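Long-range contact in Dps family DNA-binding stress response protein (Thermosynechococcus elongatus, PDB 2C41), which probably binds and oxidises iron, protecting the cell against oxidative stress, and belongs to the Dps family of twelve-subunit, ferritin-like proteins: residues Q19-V24 and K82-T87. Residues are numbered along the deposited sequence; the frame is centred on the assembly and turned at random.
Sequences QANAVV and KVATVT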
loop_
_atom_site.group_PDB
_atom_site.type_symbol
_atom_site.label_atom_id
_atom_site.label_comp_id
_atom_site.label_asym_id
_atom_site.label_seq_id
_atom_site.Cartn_x
_atom_site.Cartn_y
_atom_site.Cartn_z
ATOM N N GLN C 19 -29.923 -15.181 5.927
ATOM C CA GLN C 19 -28.808 -15.614 5.077
ATOM C C GLN C 19 -29.299 -15.885 3.655
ATOM O O GLN C 19 -28.700 -15.422 2.689
ATOM C CB GLN C 19 -28.154 -16.875 5.635
ATOM C CG GLN C 19 -27.056 -17.436 4.726
ATOM C CD GLN C 19 -26.830 -18.919 4.909
ATOM O OE1 GLN C 19 -26.205 -19.569 4.067
ATOM N NE2 GLN C 19 -27.337 -19.466 5.997
ATOM N N ALA C 20 -30.395 -16.635 3.550
ATOM C CA ALA C 20 -31.013 -16.941 2.258
ATOM C C ALA C 20 -31.398 -15.662 1.515
ATOM O O ALA C 20 -31.155 -15.558 0.312
ATOM C CB ALA C 20 -32.248 -17.854 2.447
ATOM N N ASN C 21 -31.967 -14.695 2.243
ATOM C CA ASN C 21 -32.307 -13.388 1.672
ATOM C C ASN C 21 -31.087 -12.646 1.133
ATOM O O ASN C 21 -31.157 -12.021 0.077
ATOM C CB ASN C 21 -33.062 -12.498 2.667
ATOM C CG ASN C 21 -34.511 -12.929 2.869
ATOM O OD1 ASN C 21 -35.175 -12.489 3.815
ATOM N ND2 ASN C 21 -35.008 -13.776 1.985
ATOM N N ALA C 22 -29.968 -12.729 1.852
ATOM C CA ALA C 22 -28.729 -12.087 1.402
ATOM C C ALA C 22 -28.259 -12.691 0.073
ATOM O O ALA C 22 -27.836 -11.968 -0.839
ATOM C CB ALA C 22 -27.650 -12.204 2.460
ATOM N N VAL C 23 -28.341 -14.015 -0.035
ATOM C CA VAL C 23 -27.945 -14.717 -1.266
ATOM C C VAL C 23 -28.826 -14.291 -2.451
ATOM O O VAL C 23 -28.311 -13.938 -3.513
ATOM C CB VAL C 23 -27.991 -16.253 -1.079
ATOM C CG1 VAL C 23 -27.814 -16.974 -2.422
ATOM C CG2 VAL C 23 -26.917 -16.687 -0.066
ATOM N N VAL C 24 -30.150 -14.317 -2.267
ATOM C CA VAL C 24 -31.074 -13.938 -3.349
ATOM C C VAL C 24 -30.936 -12.457 -3.705
ATOM O O VAL C 24 -30.929 -12.091 -4.885
ATOM C CB VAL C 24 -32.550 -14.293 -3.005
ATOM C CG1 VAL C 24 -33.537 -13.741 -4.063
ATOM C CG2 VAL C 24 -32.683 -15.788 -2.875
ATOM N N LYS C 82 -36.163 -21.868 -1.219
ATOM C CA LYS C 82 -37.187 -22.437 -0.344
ATOM C C LYS C 82 -37.304 -21.680 0.971
ATOM O O LYS C 82 -38.362 -21.698 1.606
ATOM C CB LYS C 82 -36.889 -23.907 -0.045
ATOM C CG LYS C 82 -36.944 -24.814 -1.252
ATOM C CD LYS C 82 -36.838 -26.267 -0.819
ATOM C CE LYS C 82 -37.022 -27.212 -1.998
ATOM N NZ LYS C 82 -35.827 -27.220 -2.890
ATOM N N VAL C 83 -36.218 -21.015 1.365
ATOM C CA VAL C 83 -36.098 -20.395 2.679
ATOM C C VAL C 83 -36.223 -18.865 2.573
ATOM O O VAL C 83 -36.749 -18.212 3.477
ATOM C CB VAL C 83 -34.746 -20.825 3.335
ATOM C CG1 VAL C 83 -34.480 -20.087 4.638
ATOM C CG2 VAL C 83 -34.728 -22.337 3.576
ATOM N N ALA C 84 -35.749 -18.304 1.455
ATOM C CA ALA C 84 -35.780 -16.857 1.245
ATOM C C ALA C 84 -37.202 -16.322 1.212
ATOM O O ALA C 84 -38.113 -16.973 0.690
ATOM C CB ALA C 84 -35.048 -16.471 -0.050
ATOM N N THR C 85 -37.383 -15.136 1.781
ATOM C CA THR C 85 -38.652 -14.422 1.703
ATOM C C THR C 85 -38.611 -13.231 0.745
ATOM O O THR C 85 -39.662 -12.743 0.343
ATOM C CB THR C 85 -39.128 -13.951 3.082
ATOM O OG1 THR C 85 -38.079 -13.212 3.718
ATOM C CG2 THR C 85 -39.514 -15.149 3.947
ATOM N N VAL C 86 -37.416 -12.759 0.385
ATOM C CA VAL C 86 -37.297 -11.761 -0.686
ATOM C C VAL C 86 -37.676 -12.373 -2.038
ATOM O O VAL C 86 -37.534 -13.578 -2.248
ATOM C CB VAL C 86 -35.887 -11.101 -0.777
ATOM C CG1 VAL C 86 -35.573 -10.351 0.497
ATOM C CG2 VAL C 86 -34.828 -12.129 -1.068
ATOM N N THR C 87 -38.179 -11.535 -2.938
ATOM C CA THR C 87 -38.591 -11.993 -4.262
ATOM C C THR C 87 -37.367 -12.191 -5.158
ATOM O O THR C 87 -36.616 -11.230 -5.405
ATOM C CB THR C 87 -39.552 -10.985 -4.940
ATOM O OG1 THR C 87 -40.754 -10.876 -4.167
ATOM C CG2 THR C 87 -39.901 -11.443 -6.345
#
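In the ferritin-like four-helix bundle of this Dps subunit, the long connection between helices 41-68 and 95-122 carries a short helix, 80-83, and where that helix ends Ala84 and Val86 settle onto Ala20, Asn21 and Val24 of helix 6-35. The backbones come nearest at two alanines, with 4.9 Å between Ala20 CA and Ala84 CA. CB of Ala20 points at the loop, 3.7 Å from Ala84 N and 3.8 Å from Val83 CG1. One helical turn on, Val24 divides its branches: CG2 meets Ala84 CB at 3.7 Å, whereas CG1, anti to the backbone N (chi1 173°), lies 3.6 Å from Val86 CG2. The side chains of Val24 and Val86 run antiparallel as they pass. Val86 also touches Asn105 and Ile109, so it packs against both helix 6-35 and helix 95-122. Asn21 points its CB past the loop, but CG is anti to its own carbonyl carbon (chi1 -74°), and the carboxamide it carries lies beside Ala84, Thr85 and Val86, close to the backbone N atoms of the last two. An alanine here would probably open a gap beside Val86 CG1 and leave those two backbone N atoms without the polar group that now faces them. Thr85, on the solvent side, hydrogen-bonds through OG1 to Glu112 OE1 of helix 95-122. Val86 CG1 packs 3.7 Å from Asn21 CG.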